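Local coordinates for protein chintase (Rhizomucor miehei, PDB 5YUQ) that hydrolyses chitin as a family 18 glycoside hydrolase with a tunnel-shaped active site, at residues 191-196 with 323-328; 236-241 with 283-288; 250-255 with 307-312; 242-247 with 314-319. One frame throughout, in Å; residues are numbered along the deposited sequence. Where two conformers were deposited one is given.

Contact 1. Residues 191-196 with 323-328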
loop_
_atom_site.group_PDB
_atom_site.type_symbol
_atom_site.label_atom_id
_atom_site.label_comp_id
_atom_site.label_asym_id
_atom_site.label_seq_id
_atom_site.Cartn_x
_atom_site.Cartn_y
_atom_site.Cartn_z
ATOM N N ALA A 191 -4.949 10.634 -17.281
ATOM C CA ALA A 191 -5.526 9.827 -16.217
ATOM C C ALA A 191 -5.152 8.370 -16.446
ATOM O O ALA A 191 -4.996 7.926 -17.581
ATOM C CB ALA A 191 -7.033 9.980 -16.206
ATOM N N GLY A 192 -5.021 7.620 -15.361
ATOM C CA GLY A 192 -4.827 6.188 -15.455
ATOM C C GLY A 192 -5.481 5.563 -14.250
ATOM O O GLY A 192 -6.033 6.264 -13.412
ATOM N N ALA A 193 -5.423 4.244 -14.140
ATOM C CA ALA A 193 -6.064 3.605 -13.004
ATOM C C ALA A 193 -5.249 3.772 -11.718
ATOM O O ALA A 193 -4.014 3.852 -11.743
ATOM C CB ALA A 193 -6.331 2.125 -13.291
ATOM N N ASN A 194 -5.952 3.825 -10.589
ATOM C CA ASN A 194 -5.299 3.866 -9.290
ATOM C C ASN A 194 -4.564 2.560 -9.044
ATOM O O ASN A 194 -3.422 2.532 -8.581
ATOM C CB ASN A 194 -6.361 4.064 -8.203
ATOM C CG ASN A 194 -5.779 4.075 -6.812
ATOM O OD1 ASN A 194 -4.713 4.644 -6.572
ATOM N ND2 ASN A 194 -6.484 3.450 -5.875
ATOM N N ALA A 195 -5.254 1.469 -9.347
ATOM C CA ALA A 195 -4.727 0.139 -9.099
ATOM C C ALA A 195 -4.988 -0.739 -10.307
ATOM O O ALA A 195 -5.749 -1.697 -10.228
ATOM C CB ALA A 195 -5.373 -0.443 -7.869
ATOM N N PRO A 196 -4.348 -0.418 -11.438
ATOM C CA PRO A 196 -4.587 -1.235 -12.627
ATOM C C PRO A 196 -4.096 -2.651 -12.412
ATOM O O PRO A 196 -3.044 -2.842 -11.795
ATOM C CB PRO A 196 -3.733 -0.559 -13.697
ATOM C CG PRO A 196 -2.651 0.159 -12.939
ATOM C CD PRO A 196 -3.280 0.580 -11.641
ATOM N N VAL A 323 -12.496 12.767 -12.936
ATOM C CA VAL A 323 -12.532 11.327 -13.171
ATOM C C VAL A 323 -12.118 10.599 -11.900
ATOM O O VAL A 323 -11.126 10.954 -11.263
ATOM C CB VAL A 323 -11.657 10.891 -14.368
ATOM C CG1 VAL A 323 -10.211 11.313 -14.165
ATOM C CG2 VAL A 323 -11.763 9.383 -14.570
ATOM N N LEU A 324 -12.920 9.616 -11.508
ATOM C CA LEU A 324 -12.619 8.778 -10.355
ATOM C C LEU A 324 -12.204 7.426 -10.863
ATOM O O LEU A 324 -12.985 6.752 -11.531
ATOM C CB LEU A 324 -13.867 8.610 -9.474
ATOM C CG LEU A 324 -13.795 7.574 -8.343
ATOM C CD1 LEU A 324 -12.833 8.021 -7.274
ATOM C CD2 LEU A 324 -15.189 7.332 -7.755
ATOM N N SER A 325 -10.971 7.024 -10.563
ATOM C CA SER A 325 -10.568 5.648 -10.801
ATOM C C SER A 325 -10.720 4.936 -9.477
ATOM O O SER A 325 -10.222 5.416 -8.460
ATOM C CB SER A 325 -9.116 5.561 -11.256
ATOM O OG SER A 325 -8.701 4.197 -11.219
ATOM N N PHE A 326 -11.401 3.799 -9.474
ATOM C CA PHE A 326 -11.631 3.092 -8.217
ATOM C C PHE A 326 -11.613 1.585 -8.370
ATOM O O PHE A 326 -11.290 1.076 -9.442
ATOM C CB PHE A 326 -12.912 3.584 -7.509
ATOM C CG PHE A 326 -14.208 3.320 -8.257
ATOM C CD1 PHE A 326 -14.533 4.038 -9.403
ATOM C CD2 PHE A 326 -15.132 2.393 -7.762
ATOM C CE1 PHE A 326 -15.741 3.814 -10.068
ATOM C CE2 PHE A 326 -16.337 2.165 -8.421
ATOM C CZ PHE A 326 -16.646 2.876 -9.570
ATOM N N ASP A 327 -11.919 0.881 -7.285
ATOM C CA ASP A 327 -12.076 -0.562 -7.336
ATOM C C ASP A 327 -13.394 -0.947 -6.713
ATOM O O ASP A 327 -13.826 -0.344 -5.729
ATOM C CB ASP A 327 -10.927 -1.264 -6.626
ATOM C CG ASP A 327 -9.758 -1.481 -7.543
ATOM O OD1 ASP A 327 -9.748 -2.517 -8.243
ATOM O OD2 ASP A 327 -8.871 -0.602 -7.603
ATOM N N ASP A 328 -14.047 -1.934 -7.317
ATOM C CA ASP A 328 -15.329 -2.404 -6.812
ATOM C C ASP A 328 -15.279 -3.911 -6.617
ATOM O O ASP A 328 -14.202 -4.508 -6.652
ATOM C CB ASP A 328 -16.485 -1.984 -7.730
ATOM C CG ASP A 328 -16.283 -2.406 -9.177
ATOM O OD1 ASP A 328 -15.392 -3.229 -9.455
ATOM O OD2 ASP A 328 -17.044 -1.922 -10.054
HETATM O O HOH W 1 -8.868 2.012 -6.741
HETATM O O HOH W 2 -8.151 1.163 -9.779
#

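Contact 2. Residues 236-241 with 283-288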
loop_
_atom_site.group_PDB
_atom_site.type_symbol
_atom_site.label_atom_id
_atom_site.label_comp_id
_atom_site.label_asym_id
_atom_site.label_seq_id
_atom_site.Cartn_x
_atom_site.Cartn_y
_atom_site.Cartn_z
ATOM N N GLY A 236 -10.574 4.891 -4.147
ATOM C CA GLY A 236 -10.188 5.302 -5.477
ATOM C C GLY A 236 -9.570 6.684 -5.413
ATOM O O GLY A 236 -9.384 7.236 -4.325
ATOM N N ARG A 237 -9.245 7.244 -6.569
ATOM C CA ARG A 237 -8.669 8.588 -6.614
ATOM C C ARG A 237 -9.326 9.408 -7.702
ATOM O O ARG A 237 -9.609 8.894 -8.786
ATOM C CB ARG A 237 -7.161 8.526 -6.859
ATOM C CG ARG A 237 -6.535 9.877 -7.204
ATOM C CD ARG A 237 -5.011 9.872 -7.052
ATOM N NE ARG A 237 -4.632 9.577 -5.674
ATOM C CZ ARG A 237 -4.294 8.373 -5.240
ATOM N NH1 ARG A 237 -4.252 7.350 -6.087
ATOM N NH2 ARG A 237 -3.983 8.194 -3.967
ATOM N N VAL A 238 -9.589 10.679 -7.408
ATOM C CA VAL A 238 -10.067 11.586 -8.436
ATOM C C VAL A 238 -8.924 12.367 -9.077
ATOM O O VAL A 238 -7.943 12.718 -8.419
ATOM C CB VAL A 238 -11.151 12.566 -7.913
ATOM C CG1 VAL A 238 -12.422 11.808 -7.560
ATOM C CG2 VAL A 238 -10.637 13.370 -6.725
ATOM N N SER A 239 -9.044 12.581 -10.381
ATOM C CA SER A 239 -8.176 13.489 -11.113
ATOM C C SER A 239 -9.077 14.485 -11.820
ATOM O O SER A 239 -10.262 14.227 -12.036
ATOM C CB SER A 239 -7.353 12.734 -12.151
ATOM O OG SER A 239 -6.477 11.807 -11.529
ATOM N N LYS A 240 -8.518 15.626 -12.189
ATOM C CA LYS A 240 -9.273 16.615 -12.941
ATOM C C LYS A 240 -8.925 16.486 -14.417
ATOM O O LYS A 240 -7.775 16.699 -14.802
ATOM C CB LYS A 240 -8.916 18.018 -12.468
ATOM C CG LYS A 240 -9.749 19.098 -13.155
ATOM C CD LYS A 240 -9.333 20.484 -12.721
ATOM C CE LYS A 240 -10.307 21.513 -13.288
ATOM N NZ LYS A 240 -9.914 22.894 -12.913
ATOM N N THR A 241 -9.903 16.126 -15.242
ATOM C CA THR A 241 -9.652 16.031 -16.677
ATOM C C THR A 241 -9.698 17.419 -17.313
ATOM O O THR A 241 -10.404 18.313 -16.833
ATOM C CB THR A 241 -10.647 15.097 -17.380
ATOM O OG1 THR A 241 -11.950 15.692 -17.388
ATOM C CG2 THR A 241 -10.722 13.764 -16.655
ATOM N N GLY A 283 -6.555 13.283 -3.260
ATOM C CA GLY A 283 -7.579 12.885 -4.212
ATOM C C GLY A 283 -8.291 11.620 -3.793
ATOM O O GLY A 283 -9.123 11.101 -4.533
ATOM N N GLN A 284 -7.974 11.143 -2.594
ATOM C CA GLN A 284 -8.533 9.899 -2.074
ATOM C C GLN A 284 -10.053 9.966 -1.970
ATOM O O GLN A 284 -10.627 10.965 -1.537
ATOM C CB GLN A 284 -7.913 9.577 -0.717
ATOM C CG GLN A 284 -8.470 8.327 -0.049
ATOM C CD GLN A 284 -7.800 8.040 1.280
ATOM O OE1 GLN A 284 -6.787 7.339 1.338
ATOM N NE2 GLN A 284 -8.364 8.587 2.359
ATOM N N TYR A 285 -10.696 8.881 -2.378
ATOM C CA TYR A 285 -12.139 8.774 -2.363
ATOM C C TYR A 285 -12.417 7.367 -1.852
ATOM O O TYR A 285 -12.239 6.398 -2.586
ATOM C CB TYR A 285 -12.635 8.933 -3.799
ATOM C CG TYR A 285 -13.918 9.709 -3.954
ATOM C CD1 TYR A 285 -15.135 9.094 -3.750
ATOM C CD2 TYR A 285 -13.905 11.041 -4.340
ATOM C CE1 TYR A 285 -16.307 9.774 -3.900
ATOM C CE2 TYR A 285 -15.094 11.744 -4.494
ATOM C CZ TYR A 285 -16.284 11.095 -4.269
ATOM O OH TYR A 285 -17.478 11.764 -4.414
ATOM N N ILE A 286 -12.821 7.229 -0.592
ATOM C CA ILE A 286 -12.916 5.879 -0.023
ATOM C C ILE A 286 -14.186 5.160 -0.451
ATOM O O ILE A 286 -15.175 5.785 -0.833
ATOM C CB ILE A 286 -12.785 5.854 1.514
ATOM C CG1 ILE A 286 -13.969 6.563 2.175
ATOM C CG2 ILE A 286 -11.461 6.470 1.948
ATOM C CD1 ILE A 286 -14.103 6.226 3.650
ATOM N N TRP A 287 -14.157 3.836 -0.398
ATOM C CA TRP A 287 -15.283 3.050 -0.872
ATOM C C TRP A 287 -16.590 3.441 -0.197
ATOM O O TRP A 287 -17.633 3.489 -0.855
ATOM C CB TRP A 287 -15.039 1.557 -0.687
ATOM C CG TRP A 287 -16.258 0.773 -1.048
ATOM C CD1 TRP A 287 -17.156 0.207 -0.191
ATOM C CD2 TRP A 287 -16.732 0.494 -2.371
ATOM N NE1 TRP A 287 -18.162 -0.409 -0.902
ATOM C CE2 TRP A 287 -17.921 -0.250 -2.243
ATOM C CE3 TRP A 287 -16.262 0.796 -3.653
ATOM C CZ2 TRP A 287 -18.641 -0.703 -3.348
ATOM C CZ3 TRP A 287 -16.978 0.351 -4.749
ATOM C CH2 TRP A 287 -18.157 -0.390 -4.590
ATOM N N ARG A 288 -16.553 3.723 1.099
ATOM C CA ARG A 288 -17.790 4.067 1.823
ATOM C C ARG A 288 -18.501 5.219 1.086
ATOM O O ARG A 288 -19.696 5.182 0.984
ATOM C CB ARG A 288 -17.588 4.464 3.259
ATOM C CG ARG A 288 -17.095 3.348 4.149
ATOM C CD ARG A 288 -16.766 3.734 5.575
ATOM N NE ARG A 288 -17.972 4.021 6.354
ATOM C CZ ARG A 288 -18.739 3.094 6.894
ATOM N NH1 ARG A 288 -18.464 1.799 6.812
ATOM N NH2 ARG A 288 -19.788 3.469 7.562
#

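Contact 3. Residues 250-255 with 307-312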
loop_
_atom_site.group_PDB
_atom_site.type_symbol
_atom_site.label_atom_id
_atom_site.label_comp_id
_atom_site.label_asym_id
_atom_site.label_seq_id
_atom_site.Cartn_x
_atom_site.Cartn_y
_atom_site.Cartn_z
ATOM N N GLY A 250 -12.753 6.929 -23.352
ATOM C CA GLY A 250 -12.088 5.986 -22.474
ATOM C C GLY A 250 -11.533 6.736 -21.278
ATOM O O GLY A 250 -11.826 7.923 -21.079
ATOM N N LEU A 251 -10.720 6.043 -20.489
ATOM C CA LEU A 251 -10.174 6.591 -19.254
ATOM C C LEU A 251 -8.959 7.477 -19.481
ATOM O O LEU A 251 -8.745 8.445 -18.753
ATOM C CB LEU A 251 -9.788 5.435 -18.319
ATOM C CG LEU A 251 -8.925 5.749 -17.092
ATOM C CD1 LEU A 251 -9.679 6.635 -16.107
ATOM C CD2 LEU A 251 -8.469 4.450 -16.409
ATOM N N TYR A 252 -8.153 7.139 -20.482
ATOM C CA TYR A 252 -6.791 7.669 -20.561
ATOM C C TYR A 252 -6.710 9.032 -21.238
ATOM O O TYR A 252 -6.089 9.186 -22.288
ATOM C CB TYR A 252 -5.879 6.641 -21.236
ATOM C CG TYR A 252 -5.891 5.315 -20.502
ATOM C CD1 TYR A 252 -5.152 5.137 -19.341
ATOM C CD2 TYR A 252 -6.667 4.255 -20.955
ATOM C CE1 TYR A 252 -5.171 3.935 -18.656
ATOM C CE2 TYR A 252 -6.701 3.047 -20.273
ATOM C CZ TYR A 252 -5.949 2.897 -19.126
ATOM O OH TYR A 252 -5.966 1.705 -18.449
ATOM N N VAL A 253 -7.332 10.021 -20.609
ATOM C CA VAL A 253 -7.447 11.356 -21.180
ATOM C C VAL A 253 -6.554 12.342 -20.445
ATOM O O VAL A 253 -6.163 12.096 -19.303
ATOM C CB VAL A 253 -8.907 11.851 -21.110
ATOM C CG1 VAL A 253 -9.817 10.905 -21.869
ATOM C CG2 VAL A 253 -9.361 11.978 -19.658
ATOM N N PRO A 254 -6.208 13.459 -21.097
ATOM C CA PRO A 254 -5.320 14.422 -20.440
ATOM C C PRO A 254 -5.914 14.984 -19.150
ATOM O O PRO A 254 -7.118 15.254 -19.085
ATOM C CB PRO A 254 -5.172 15.520 -21.496
ATOM C CG PRO A 254 -5.331 14.787 -22.785
ATOM C CD PRO A 254 -6.421 13.793 -22.516
ATOM N N ILE A 255 -5.074 15.132 -18.129
ATOM C CA ILE A 255 -5.510 15.682 -16.846
ATOM C C ILE A 255 -4.754 16.948 -16.479
ATOM O O ILE A 255 -3.693 17.241 -17.035
ATOM C CB ILE A 255 -5.334 14.676 -15.696
ATOM C CG1 ILE A 255 -3.889 14.175 -15.624
ATOM C CG2 ILE A 255 -6.311 13.511 -15.851
ATOM C CD1 ILE A 255 -3.571 13.443 -14.328
ATOM N N ASP A 307 -12.935 0.043 -17.475
ATOM C CA ASP A 307 -11.772 0.037 -18.344
ATOM C C ASP A 307 -11.311 -1.400 -18.547
ATOM O O ASP A 307 -10.798 -2.037 -17.621
ATOM C CB ASP A 307 -10.640 0.866 -17.752
ATOM C CG ASP A 307 -9.405 0.830 -18.610
ATOM O OD1 ASP A 307 -9.522 1.105 -19.821
ATOM O OD2 ASP A 307 -8.314 0.514 -18.093
ATOM N N ASP A 308 -11.497 -1.910 -19.758
ATOM C CA ASP A 308 -11.157 -3.301 -20.046
ATOM C C ASP A 308 -9.651 -3.577 -19.980
ATOM O O ASP A 308 -9.253 -4.688 -19.667
ATOM C CB ASP A 308 -11.724 -3.733 -21.403
ATOM C CG ASP A 308 -11.604 -5.228 -21.637
ATOM O OD1 ASP A 308 -11.913 -6.012 -20.712
ATOM O OD2 ASP A 308 -11.192 -5.623 -22.747
ATOM N N ILE A 309 -8.813 -2.582 -20.258
ATOM C CA ILE A 309 -7.368 -2.801 -20.173
ATOM C C ILE A 309 -6.905 -3.080 -18.743
ATOM O O ILE A 309 -6.249 -4.093 -18.480
ATOM C CB ILE A 309 -6.573 -1.618 -20.759
ATOM C CG1 ILE A 309 -6.663 -1.631 -22.286
ATOM C CG2 ILE A 309 -5.116 -1.686 -20.322
ATOM C CD1 ILE A 309 -6.087 -0.394 -22.950
ATOM N N SER A 310 -7.266 -2.194 -17.817
ATOM C CA SER A 310 -6.791 -2.285 -16.438
ATOM C C SER A 310 -7.676 -3.160 -15.569
ATOM O O SER A 310 -7.300 -3.498 -14.451
ATOM C CB SER A 310 -6.680 -0.891 -15.811
ATOM O OG SER A 310 -7.957 -0.302 -15.656
ATOM N N LYS A 311 -8.843 -3.533 -16.096
ATOM C CA LYS A 311 -9.859 -4.279 -15.358
ATOM C C LYS A 311 -10.302 -3.533 -14.107
ATOM O O LYS A 311 -10.384 -4.125 -13.032
ATOM C CB LYS A 311 -9.369 -5.682 -14.966
ATOM C CG LYS A 311 -8.694 -6.449 -16.087
ATOM C CD LYS A 311 -9.675 -6.768 -17.200
ATOM C CE LYS A 311 -8.952 -7.440 -18.364
ATOM N NZ LYS A 311 -9.833 -7.614 -19.560
ATOM N N THR A 312 -10.611 -2.243 -14.255
ATOM C CA THR A 312 -11.095 -1.427 -13.138
ATOM C C THR A 312 -12.206 -0.490 -13.584
ATOM O O THR A 312 -12.250 -0.095 -14.751
ATOM C CB THR A 312 -9.970 -0.566 -12.513
ATOM O OG1 THR A 312 -9.409 0.297 -13.512
ATOM C CG2 THR A 312 -8.861 -1.440 -11.935
HETATM O O HOH W 3 -10.662 3.194 -21.216
#

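Contact 4. Residues 242-247 with 314-319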
loop_
_atom_site.group_PDB
_atom_site.type_symbol
_atom_site.label_atom_id
_atom_site.label_comp_id
_atom_site.label_asym_id
_atom_site.label_seq_id
_atom_site.Cartn_x
_atom_site.Cartn_y
_atom_site.Cartn_z
ATOM N N LEU A 242 -8.942 17.600 -18.391
ATOM C CA LEU A 242 -8.916 18.884 -19.083
ATOM C C LEU A 242 -10.143 19.055 -19.960
ATOM O O LEU A 242 -10.588 20.173 -20.183
ATOM C CB LEU A 242 -7.651 19.022 -19.932
ATOM C CG LEU A 242 -6.337 18.964 -19.163
ATOM C CD1 LEU A 242 -5.155 19.190 -20.103
ATOM C CD2 LEU A 242 -6.349 19.989 -18.047
ATOM N N GLU A 243 -10.667 17.940 -20.465
ATOM C CA GLU A 243 -11.896 17.926 -21.264
ATOM C C GLU A 243 -12.788 16.820 -20.719
ATOM O O GLU A 243 -12.322 15.958 -19.977
ATOM C CB GLU A 243 -11.577 17.657 -22.737
ATOM C CG GLU A 243 -10.754 18.724 -23.423
ATOM C CD GLU A 243 -11.494 20.024 -23.584
ATOM O OE1 GLU A 243 -12.739 19.993 -23.665
ATOM O OE2 GLU A 243 -10.825 21.080 -23.644
ATOM N N PRO A 244 -14.076 16.831 -21.069
ATOM C CA PRO A 244 -14.963 15.804 -20.507
ATOM C C PRO A 244 -14.631 14.391 -20.979
ATOM O O PRO A 244 -14.105 14.201 -22.081
ATOM C CB PRO A 244 -16.347 16.220 -21.021
ATOM C CG PRO A 244 -16.219 17.721 -21.229
ATOM C CD PRO A 244 -14.823 17.919 -21.729
ATOM N N ILE A 245 -14.920 13.414 -20.126
ATOM C CA ILE A 245 -14.893 12.020 -20.532
ATOM C C ILE A 245 -16.263 11.678 -21.099
ATOM O O ILE A 245 -17.289 12.142 -20.595
ATOM C CB ILE A 245 -14.519 11.110 -19.353
ATOM C CG1 ILE A 245 -13.005 11.160 -19.130
ATOM C CG2 ILE A 245 -14.990 9.670 -19.588
ATOM C CD1 ILE A 245 -12.536 10.307 -17.971
ATOM N N THR A 246 -16.270 10.913 -22.186
ATOM C CA THR A 246 -17.505 10.453 -22.797
ATOM C C THR A 246 -17.423 8.957 -23.054
ATOM O O THR A 246 -16.461 8.301 -22.659
ATOM C CB THR A 246 -17.781 11.164 -24.137
ATOM O OG1 THR A 246 -16.826 10.733 -25.110
ATOM C CG2 THR A 246 -17.711 12.677 -23.985
ATOM N N ALA A 247 -18.433 8.418 -23.729
ATOM C CA ALA A 247 -18.428 7.002 -24.080
ATOM C C ALA A 247 -17.306 6.691 -25.062
ATOM O O ALA A 247 -16.909 5.536 -25.213
ATOM C CB ALA A 247 -19.766 6.602 -24.674
ATOM N N TYR A 314 -14.272 3.155 -13.624
ATOM C CA TYR A 314 -13.980 4.558 -13.444
ATOM C C TYR A 314 -15.251 5.329 -13.693
ATOM O O TYR A 314 -16.198 4.800 -14.269
ATOM C CB TYR A 314 -12.842 5.028 -14.360
ATOM C CG TYR A 314 -13.126 4.948 -15.841
ATOM C CD1 TYR A 314 -12.969 3.756 -16.541
ATOM C CD2 TYR A 314 -13.513 6.074 -16.549
ATOM C CE1 TYR A 314 -13.209 3.690 -17.900
ATOM C CE2 TYR A 314 -13.753 6.017 -17.902
ATOM C CZ TYR A 314 -13.610 4.828 -18.571
ATOM O OH TYR A 314 -13.858 4.774 -19.919
ATOM N N ALA A 315 -15.291 6.566 -13.219
ATOM C CA ALA A 315 -16.505 7.352 -13.337
ATOM C C ALA A 315 -16.145 8.794 -13.622
ATOM O O ALA A 315 -15.103 9.281 -13.190
ATOM C CB ALA A 315 -17.339 7.236 -12.065
ATOM N N TYR A 316 -17.003 9.477 -14.369
ATOM C CA TYR A 316 -16.753 10.869 -14.682
ATOM C C TYR A 316 -17.865 11.749 -14.122
ATOM O O TYR A 316 -19.048 11.449 -14.278
ATOM C CB TYR A 316 -16.638 11.075 -16.189
ATOM C CG TYR A 316 -16.381 12.520 -16.552
ATOM C CD1 TYR A 316 -15.154 13.117 -16.278
ATOM C CD2 TYR A 316 -17.366 13.292 -17.145
ATOM C CE1 TYR A 316 -14.916 14.451 -16.600
ATOM C CE2 TYR A 316 -17.134 14.618 -17.467
ATOM C CZ TYR A 316 -15.910 15.185 -17.190
ATOM O OH TYR A 316 -15.695 16.505 -17.512
ATOM N N SER A 317 -17.466 12.830 -13.458
ATOM C CA SER A 317 -18.410 13.832 -12.990
ATOM C C SER A 317 -18.192 15.106 -13.775
ATOM O O SER A 317 -17.152 15.745 -13.642
ATOM C CB SER A 317 -18.199 14.117 -11.502
ATOM O OG SER A 317 -18.970 15.247 -11.105
ATOM N N PHE A 318 -19.184 15.497 -14.577
ATOM C CA PHE A 318 -19.061 16.704 -15.380
ATOM C C PHE A 318 -18.857 17.893 -14.440
ATOM O O PHE A 318 -18.068 18.795 -14.714
ATOM C CB PHE A 318 -20.297 16.894 -16.264
ATOM C CG PHE A 318 -20.136 17.980 -17.280
ATOM C CD1 PHE A 318 -19.610 17.713 -18.535
ATOM C CD2 PHE A 318 -20.497 19.280 -16.971
ATOM C CE1 PHE A 318 -19.449 18.723 -19.469
ATOM C CE2 PHE A 318 -20.333 20.294 -17.889
ATOM C CZ PHE A 318 -19.810 20.024 -19.145
ATOM N N SER A 319 -19.564 17.871 -13.312
ATOM C CA SER A 319 -19.357 18.872 -12.269
ATOM C C SER A 319 -17.965 18.704 -11.662
ATOM O O SER A 319 -17.670 17.685 -11.039
ATOM C CB SER A 319 -20.422 18.742 -11.182
ATOM O OG SER A 319 -20.168 19.644 -10.122
HETATM O O HOH W 4 -15.257 6.109 -22.113
#

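Contact 1. Residues 191-196 with 323-328
The carboxylate of Asp327 and the methyl of Ala195 meet at OD2, which lies 3.5 Å from Ala195 CB. That methyl stands to one side of the carboxylate plane, water 2 sits on the opposite side, and water 1 approaches close to the plane. The amide of Asn194 faces the same oxygen through solvent: ND2 donates to water 1, which is 2.8 Å from Asp327 OD2. Water 2 accepts from Ala195 N and lies 2.9 Å from Asp327 OD2, which places one carboxylate oxygen beside both bridging waters. Asn194 OD1 is held by the backbone N of Asp182, in an MAYD sequence that matches the MxYD motif of family 18. Direct polar contact is made by Ser325: with OG anti to the backbone N (chi1 169°), its hydroxyl accepts from Asn194 N at 2.8 Å and 161°. The same OG rests 3.2 Å from Ala193 CA. Further along, Ala191 CB touches Val323 CG1 at 4.0 Å. The two segments run in almost the same direction, yet side chains and water join them rather than strand pairing. Strand 322-325 pairs with 228-240 and 312-317; the Phe326 ring, its edge toward Leu324 O, packs on Trp287 and Ile290 of helix 287-292, while Asp327 OD1 reaches Ser331 and Lys335 of helix 329-341.

Contact 2. Residues 236-241 with 283-288
Gly236 and Tyr285 form an antiparallel hydrogen-bonded pair, followed by the non-hydrogen-bonded pair Arg237 with Gln284, and the strand axes approach to 4.6 Å at 138°, well short of exactly antiparallel. Gly236 N donates to Tyr285 O at 2.7 Å, Tyr285 N returns a bond to Gly236 O, and Val238 N bonds to Gly283 O at 2.9 Å. That last carbonyl also receives a CA-H contact from Arg237, its CA 3.3 Å from Gly283 O. Gly283 has positive phi (85°), and its backbone angles call for glycine; its alpha carbon lies 4.0 Å from Val238 CG2. On one side of the pairing, Val238 and Tyr285 meet obliquely, CG1 touching CD2 of the ring at 3.6 Å. CG1 is anti to the carbonyl carbon of Val238 (chi1 -67°), which carries it to the ring. Strand 228-240 belongs to the TIM barrel of family 18 and extends beyond it; its pairing with the short strand 284-286 brings together segments with 41 residues between them, consistent with the alpha+beta insertion found in many chitinases of this family. Leu324 of strand 322-325 packs against both Val238 and Tyr285, whose OH bonds to Glu293. Arg237 and Gln284 occupy the other side, where the arginine chain bends at chi3; its NE bonds to Ser282 O and its NH2 forms a salt bridge with Asp182.

Contact 3. Residues 250-255 with 307-312
Tyr252 reaches from the centre of an inverse gamma turn to Asp307, which opens an Asx motif at the tip of the hairpin formed by strands 302-307 and 312-317. From CB, a chi1 of -57° sets CG anti to the carbonyl carbon, on the side facing Asp307. The ring that follows has Leu251 CD2 on one face, 3.9 Å above the plane and displaced toward the rim. Farther out, CE2 lies 3.5 Å from Asp307 OD1, with the ring and carboxylate planes 73° apart. At the tip, OH is 2.7 Å from Asp307 OD2, a hydrogen bond that is weak and not certain, and 3.8 Å from Ser310 CB; Ile309 CG2 also packs near the hydroxyl. OD2 is gripped chiefly from its own segment. Ser310 OG donates to its anti lone pair at 2.6 Å, while Ser310 N comes in from above the carboxylate plane at 2.9 Å. These two bonds fix the acceptor that the tyrosine meets. Lys311 and Thr312 both face Asp307, a G1 bulge that completes the turn. The other carboxylate oxygen works through solvent: water 3 accepts from Leu251 N at 2.9 Å and donates to Asp307 OD1 at 2.8 Å.

Contact 4. Residues 242-247 with 314-319
Ile245 lies over one face of the Tyr316 ring, its CB 4.0 Å from the centroid and 29° off the normal, a CH-pi contact. The peptide before it stands edge-on to the ring: Ile245 N sits over the centre, 3.5 Å above the plane, with its N-H directed at the face, and Pro244 C covers the same face nearer the rim. Alongside the proline, Tyr316 OH is 3.2 Å from Pro244 CA. Pro244 then runs side by side with Phe318, Pro244 CG to Phe318 CE1 being 3.8 Å. Ile245 CG2 meets the edge of the Tyr314 ring near its plane, 4.2 Å from Tyr314 CE2. The aromatic pair comes from strand 312-317, where the side chains of Tyr314 and Tyr316 point to the same side. Tyr316 CG, anti to the backbone N (chi1 180°), is set against Ile245 CB, and a hydrogen bond to Ser321 OG holds the hydroxyl. The ring of Tyr314 meets that of Tyr305 on the neighbouring strand 302-307. At its far end, Tyr314 OH is 2.9 Å from water 4, which donates to Thr246 O at 2.6 Å. Direct contact is thus apolar and CH-pi, with one backbone N-H presented to a pi face, and the polar link between the segments passes through water.

How the contacts relate
The four contacts gather around the region beyond strand 228-240, with 191-196 arriving from the loop after strand 175-178, and burial is least in the contact farthest from the chain centre. Contacts 1 and 2 are buried and adjacent, their centres about 8 Å apart, and strands 322-325 and 228-240 pair between them. Contact 2 is true strand pairing through backbone bonds, whereas contact 1 relies on one serine bond and two waters. Contact 3, still buried, sets a tyrosine and a water against a hairpin carboxylate. Contact 4, its centre about 27 Å from the chain centre, has exposed residues at its margin and is mostly apolar. Tyr314 lines both of these outer contacts, and 242-247 follows directly on 236-241.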